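PDB 5XOI: oxidoreductase, 2OG-Fe oxygenase family protein, putative, expressed from Oryza sativa subsp. japonica, which probably acts as an iron(II)- and 2-oxoglutarate-dependent dioxygenase of the AlkB family, binding one metal ion per subunit in its oxygenase domain. Local coordinates for residues L138-D143 with L196-V201; M58-N63 with Q81-P86. All blocks are in the same frame, centred on the assembly; numbering follows the deposited sequence.

Contact 1 of 2, residues L138-D143 with L196-V201. With MN (manganese (II) ion), chain C.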
loop_
_atom_site.group_PDB
_atom_site.type_symbol
_atom_site.label_atom_id
_atom_site.label_comp_id
_atom_site.label_asym_id
_atom_site.label_seq_id
_atom_site.Cartn_x
_atom_site.Cartn_y
_atom_site.Cartn_z
ATOM N N LEU A 138 -7.344 -11.507 -4.295
ATOM C CA LEU A 138 -6.069 -12.021 -3.787
ATOM C C LEU A 138 -5.011 -12.085 -4.888
ATOM O O LEU A 138 -5.263 -12.577 -5.989
ATOM C CB LEU A 138 -6.259 -13.416 -3.175
ATOM C CG LEU A 138 -7.124 -13.468 -1.918
ATOM C CD1 LEU A 138 -7.213 -14.900 -1.432
ATOM C CD2 LEU A 138 -6.521 -12.573 -0.829
ATOM N N HIS A 139 -3.804 -11.620 -4.565
ATOM C CA HIS A 139 -2.685 -11.636 -5.497
ATOM C C HIS A 139 -1.392 -11.501 -4.701
ATOM O O HIS A 139 -1.387 -11.059 -3.549
ATOM C CB HIS A 139 -2.772 -10.480 -6.495
ATOM C CG HIS A 139 -2.637 -9.153 -5.826
ATOM N ND1 HIS A 139 -3.690 -8.543 -5.173
ATOM C CD2 HIS A 139 -1.558 -8.362 -5.627
ATOM C CE1 HIS A 139 -3.269 -7.412 -4.634
ATOM N NE2 HIS A 139 -1.982 -7.281 -4.890
ATOM N N GLN A 140 -0.295 -11.864 -5.348
ATOM C CA GLN A 140 1.052 -11.610 -4.855
ATOM C C GLN A 140 1.638 -10.378 -5.542
ATOM O O GLN A 140 1.382 -10.131 -6.719
ATOM C CB GLN A 140 1.954 -12.816 -5.132
ATOM C CG GLN A 140 1.604 -14.062 -4.337
ATOM C CD GLN A 140 2.498 -15.230 -4.707
ATOM O OE1 GLN A 140 2.552 -15.637 -5.880
ATOM N NE2 GLN A 140 3.219 -15.763 -3.724
ATOM N N ASP A 141 2.446 -9.614 -4.801
ATOM C CA ASP A 141 3.239 -8.540 -5.405
ATOM C C ASP A 141 4.489 -9.203 -5.964
ATOM O O ASP A 141 5.527 -9.287 -5.307
ATOM C CB ASP A 141 3.586 -7.461 -4.387
ATOM C CG ASP A 141 2.397 -6.566 -4.047
ATOM O OD1 ASP A 141 1.284 -6.761 -4.596
ATOM O OD2 ASP A 141 2.587 -5.654 -3.221
ATOM N N LYS A 142 4.389 -9.702 -7.193
ATOM C CA LYS A 142 5.435 -10.550 -7.747
ATOM C C LYS A 142 6.085 -9.959 -8.991
ATOM O O LYS A 142 6.790 -10.682 -9.701
ATOM C CB LYS A 142 4.854 -11.929 -8.062
ATOM C CG LYS A 142 3.732 -11.872 -9.094
ATOM C CD LYS A 142 3.059 -13.225 -9.280
ATOM C CE LYS A 142 2.048 -13.180 -10.414
ATOM N NZ LYS A 142 1.775 -14.550 -10.939
ATOM N N ASP A 143 5.872 -8.671 -9.277
ATOM C CA ASP A 143 6.374 -8.076 -10.514
ATOM C C ASP A 143 7.689 -7.318 -10.345
ATOM O O ASP A 143 8.249 -6.860 -11.348
ATOM C CB ASP A 143 5.322 -7.135 -11.115
ATOM C CG ASP A 143 4.057 -7.867 -11.552
ATOM O OD1 ASP A 143 4.126 -9.093 -11.799
ATOM O OD2 ASP A 143 2.992 -7.213 -11.648
ATOM N N LEU A 196 5.900 -12.309 -0.060
ATOM C CA LEU A 196 5.101 -12.871 -1.140
ATOM C C LEU A 196 3.732 -13.368 -0.665
ATOM O O LEU A 196 3.147 -14.257 -1.285
ATOM C CB LEU A 196 5.877 -13.994 -1.829
ATOM C CG LEU A 196 7.010 -13.464 -2.717
ATOM C CD1 LEU A 196 7.718 -14.599 -3.456
ATOM C CD2 LEU A 196 6.452 -12.443 -3.707
ATOM N N ILE A 197 3.195 -12.798 0.418
ATOM C CA ILE A 197 1.852 -13.187 0.834
ATOM C C ILE A 197 0.859 -12.869 -0.275
ATOM O O ILE A 197 0.985 -11.872 -0.998
ATOM C CB ILE A 197 1.437 -12.501 2.148
ATOM C CG1 ILE A 197 1.592 -10.973 2.047
ATOM C CG2 ILE A 197 2.213 -13.093 3.320
ATOM C CD1 ILE A 197 0.924 -10.205 3.201
ATOM N N PHE A 198 -0.127 -13.739 -0.425
ATOM C CA PHE A 198 -1.319 -13.381 -1.177
ATOM C C PHE A 198 -2.142 -12.396 -0.352
ATOM O O PHE A 198 -2.282 -12.549 0.861
ATOM C CB PHE A 198 -2.148 -14.628 -1.494
ATOM C CG PHE A 198 -1.617 -15.448 -2.646
ATOM C CD1 PHE A 198 -0.616 -16.391 -2.436
ATOM C CD2 PHE A 198 -2.131 -15.295 -3.927
ATOM C CE1 PHE A 198 -0.121 -17.154 -3.486
ATOM C CE2 PHE A 198 -1.640 -16.061 -4.998
ATOM C CZ PHE A 198 -0.638 -16.985 -4.778
ATOM N N HIS A 199 -2.703 -11.381 -1.000
ATOM C CA HIS A 199 -3.395 -10.352 -0.227
ATOM C C HIS A 199 -4.374 -9.616 -1.130
ATOM O O HIS A 199 -4.312 -9.699 -2.361
ATOM C CB HIS A 199 -2.411 -9.363 0.416
ATOM C CG HIS A 199 -1.528 -8.682 -0.577
ATOM N ND1 HIS A 199 -0.399 -9.282 -1.096
ATOM C CD2 HIS A 199 -1.645 -7.487 -1.199
ATOM C CE1 HIS A 199 0.154 -8.470 -1.978
ATOM N NE2 HIS A 199 -0.587 -7.380 -2.065
ATOM N N GLY A 200 -5.304 -8.913 -0.497
ATOM C CA GLY A 200 -6.282 -8.165 -1.269
ATOM C C GLY A 200 -7.232 -7.425 -0.352
ATOM O O GLY A 200 -7.075 -7.418 0.874
ATOM N N VAL A 201 -8.237 -6.806 -0.968
ATOM C CA VAL A 201 -9.199 -5.979 -0.244
ATOM C C VAL A 201 -10.574 -6.575 -0.518
ATOM O O VAL A 201 -11.049 -6.558 -1.662
ATOM C CB VAL A 201 -9.129 -4.499 -0.652
ATOM C CG1 VAL A 201 -10.286 -3.726 -0.011
ATOM C CG2 VAL A 201 -7.807 -3.874 -0.200
HETATM MN MN MN C . -0.591 -5.961 -3.760
HETATM O O HOH W 1 3.078 -10.321 -2.020
HETATM O O HOH W 2 0.572 -4.400 -2.486
#

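Contact 2 of 2, residues M58-N63 with Q81-P86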
loop_
_atom_site.group_PDB
_atom_site.type_symbol
_atom_site.label_atom_id
_atom_site.label_comp_id
_atom_site.label_asym_id
_atom_site.label_seq_id
_atom_site.Cartn_x
_atom_site.Cartn_y
_atom_site.Cartn_z
ATOM N N MET A 58 -3.152 5.146 -10.118
ATOM C CA MET A 58 -2.120 5.904 -10.798
ATOM C C MET A 58 -0.812 5.583 -10.102
ATOM O O MET A 58 -0.795 5.237 -8.917
ATOM C CB MET A 58 -2.392 7.417 -10.801
ATOM C CG MET A 58 -2.296 8.103 -9.449
ATOM S SD MET A 58 -2.086 9.919 -9.571
ATOM C CE MET A 58 -0.452 10.044 -10.273
ATOM N N CYS A 59 0.282 5.663 -10.846
ATOM C CA CYS A 59 1.575 5.361 -10.258
ATOM C C CYS A 59 2.366 6.641 -10.056
ATOM O O CYS A 59 2.192 7.624 -10.783
ATOM C CB CYS A 59 2.369 4.380 -11.125
ATOM S SG CYS A 59 1.660 2.709 -11.179
ATOM N N LEU A 60 3.214 6.630 -9.034
ATOM C CA LEU A 60 4.253 7.630 -8.867
ATOM C C LEU A 60 5.600 6.929 -8.929
ATOM O O LEU A 60 5.732 5.788 -8.480
ATOM C CB LEU A 60 4.140 8.377 -7.533
ATOM C CG LEU A 60 2.750 8.809 -7.084
ATOM C CD1 LEU A 60 2.820 9.366 -5.650
ATOM C CD2 LEU A 60 2.187 9.838 -8.035
ATOM N N GLY A 61 6.600 7.625 -9.475
ATOM C CA GLY A 61 7.895 7.020 -9.716
ATOM C C GLY A 61 7.863 6.218 -11.001
ATOM O O GLY A 61 7.593 6.772 -12.067
ATOM N N LYS A 62 8.112 4.917 -10.915
ATOM C CA LYS A 62 7.977 4.044 -12.068
ATOM C C LYS A 62 6.511 3.670 -12.274
ATOM O O LYS A 62 5.699 3.702 -11.349
ATOM C CB LYS A 62 8.830 2.785 -11.888
ATOM C CG LYS A 62 10.237 2.898 -12.462
ATOM C CD LYS A 62 11.124 3.842 -11.652
ATOM C CE LYS A 62 12.421 4.208 -12.396
ATOM N NZ LYS A 62 12.271 5.318 -13.389
ATOM N N ASN A 63 6.173 3.307 -13.503
ATOM C CA ASN A 63 4.807 2.925 -13.826
ATOM C C ASN A 63 4.669 1.411 -13.895
ATOM O O ASN A 63 5.513 0.730 -14.486
ATOM C CB ASN A 63 4.375 3.536 -15.159
ATOM C CG ASN A 63 2.941 3.237 -15.478
ATOM O OD1 ASN A 63 2.039 3.683 -14.768
ATOM N ND2 ASN A 63 2.708 2.482 -16.556
ATOM N N GLN A 81 4.241 10.364 -18.417
ATOM C CA GLN A 81 5.179 9.922 -17.392
ATOM C C GLN A 81 4.566 10.126 -16.012
ATOM O O GLN A 81 3.932 11.155 -15.760
ATOM C CB GLN A 81 6.492 10.694 -17.487
ATOM C CG GLN A 81 7.508 10.311 -16.423
ATOM C CD GLN A 81 8.861 10.964 -16.630
ATOM O OE1 GLN A 81 9.205 11.366 -17.741
ATOM N NE2 GLN A 81 9.640 11.066 -15.556
ATOM N N PRO A 82 4.712 9.161 -15.106
ATOM C CA PRO A 82 4.156 9.341 -13.771
ATOM C C PRO A 82 4.851 10.465 -13.042
ATOM O O PRO A 82 6.048 10.739 -13.272
ATOM C CB PRO A 82 4.406 7.979 -13.093
ATOM C CG PRO A 82 5.298 7.208 -14.020
ATOM C CD PRO A 82 5.157 7.784 -15.363
ATOM N N PRO A 83 4.143 11.191 -12.183
ATOM C CA PRO A 83 4.814 12.107 -11.256
ATOM C C PRO A 83 5.844 11.349 -10.437
ATOM O O PRO A 83 5.719 10.145 -10.211
ATOM C CB PRO A 83 3.676 12.630 -10.374
ATOM C CG PRO A 83 2.414 12.383 -11.176
ATOM C CD PRO A 83 2.682 11.135 -11.972
ATOM N N SER A 84 6.877 12.053 -9.991
ATOM C CA SER A 84 7.816 11.379 -9.112
ATOM C C SER A 84 7.222 11.256 -7.711
ATOM O O SER A 84 6.246 11.928 -7.357
ATOM C CB SER A 84 9.153 12.112 -9.072
ATOM O OG SER A 84 8.987 13.433 -8.612
ATOM N N ILE A 85 7.807 10.365 -6.918
ATOM C CA ILE A 85 7.368 10.163 -5.538
ATOM C C ILE A 85 7.801 11.368 -4.711
ATOM O O ILE A 85 9.001 11.680 -4.663
ATOM C CB ILE A 85 7.943 8.862 -4.953
ATOM C CG1 ILE A 85 7.537 7.652 -5.807
ATOM C CG2 ILE A 85 7.503 8.674 -3.500
ATOM C CD1 ILE A 85 8.127 6.343 -5.304
ATOM N N PRO A 86 6.873 12.076 -4.065
ATOM C CA PRO A 86 7.266 13.174 -3.173
ATOM C C PRO A 86 8.239 12.687 -2.112
ATOM O O PRO A 86 8.088 11.597 -1.562
ATOM C CB PRO A 86 5.934 13.618 -2.557
ATOM C CG PRO A 86 4.896 13.221 -3.563
ATOM C CD PRO A 86 5.411 11.962 -4.210
#

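Contact 1 of 2, residues L138-D143 with L196-V201
His139, Asp141 and His199 converge on a manganese ion, each giving one atom at 2.2 Å from the metal: His139 NE2, Asp141 OD1 and His199 NE2. Water 2 is a fourth ligand and also donates to Asp141 OD2, so the carboxylate is held through both oxygens. The two imidazoles cross obliquely, their planes 59° apart, whereas the carboxylate stands nearly upright to the His199 ring and meets its edge. Because His139 and His199 are paired across the strands, their side chains leave the same face of the sheet; in both, CG lies between the backbone N and the carbonyl carbon.

The far side of each ring is tied down as well. His199 ND1 donates in its ring plane to Ile197 O at 2.9 Å, and His139 ND1 bonds to Gly137 O; these second-shell carbonyls fix the rotation of the imidazoles.

Between the backbones, His139 and His199 form an antiparallel hydrogen-bonded pair, with His139 N to His199 O at 3.0 Å and His199 N to His139 O at 2.9 Å. Water 1 extends the link, accepting from Asp141 N and donating to Ile197 O.

On the other side of the strands the Gln140 amide stacks on the Phe198 ring, planes 5° apart, with CG 3.5 Å from the ring centroid in a CH-pi contact. Gln140 NE2 reaches a lone pair of Leu196 O at 2.9 Å, nearly straight at 163°. An alanine at Gln140 would probably leave Leu196 O without this donor and uncover one face of the Phe198 ring.

The arrangement is the HxD...H facial triad of the 2-oxoglutarate oxygenases, here occupied by manganese where iron(II) is expected.

Contact 2 of 2, residues M58-N63 with Q81-P86
Leu60 and Gly61 meet Pro83 through the backbone of both and the side chain of Leu60. Gly61 N donates to Pro83 O at 2.8 Å, in the carbonyl plane and nearly straight at 164°, and Leu60 CA adds a CA-H...O contact to the same oxygen.

The Leu60 side chain spreads over three residues of the facing loop. Its CG stands anti to the carbonyl carbon (chi1 -43°), and from there the branches part: CD2 packs obliquely against Pro83 CB at 3.9 Å, while CD1 meets Pro86 CD. Its CB touches Ile85 CG1. Leu35 of helix 22-37 and Phe89 of helix 87-106 also touch this leucine, which is buried.

Met58 comes to the same proline from another direction. The bend at chi3 (-68°) turns its methyl back, bringing CE to 3.7 Å from Pro83 CD, with the two side chains crossing at about a right angle.

The Pro82 ring points into the corner of the chain at Leu60. Its CB lies 3.2 Å from Cys59 O and its CG 3.0 Å from Gly61 O, so two carbonyls border one pyrrolidine; Asn63 CB approaches the same CG. Gly61, with a positive phi, lets Ile85 CG1 come close to its backbone, 3.8 Å from Gly61 N.

Residues 58-63 carry the end of strand 55-59, outermost in the large sheet, into a corner at Leu60, while the proline-rich loop 81-86 runs across that turn to Pro86, the N-cap of helix 87-106. The contact thus joins an edge of the major sheet of the double-stranded beta-helix to the start of a helix packed against it.

Overall arrangement
Contact 2 closes before contact 1 opens along the chain, and both belong to the same oxygenase domain. Their centres are 21 Å apart, with nearest atoms about 9 Å from each other, so they do not touch. Contact 2 lies at the edge of the seven-stranded sheet, where strand 55-59 pairs with 124-131, and leads into helix 87-106. Contact 1 joins strands 134-139 and 198-205 of the four-stranded sheet. Strand 124-131 carries Asn128 and Tyr130, both 2-oxoglutarate-binding residues, and is followed directly by strand 134-139. One contact thus builds the metal centre, and the other ties the edge strand of the large sheet to helices 22-37 and 87-106.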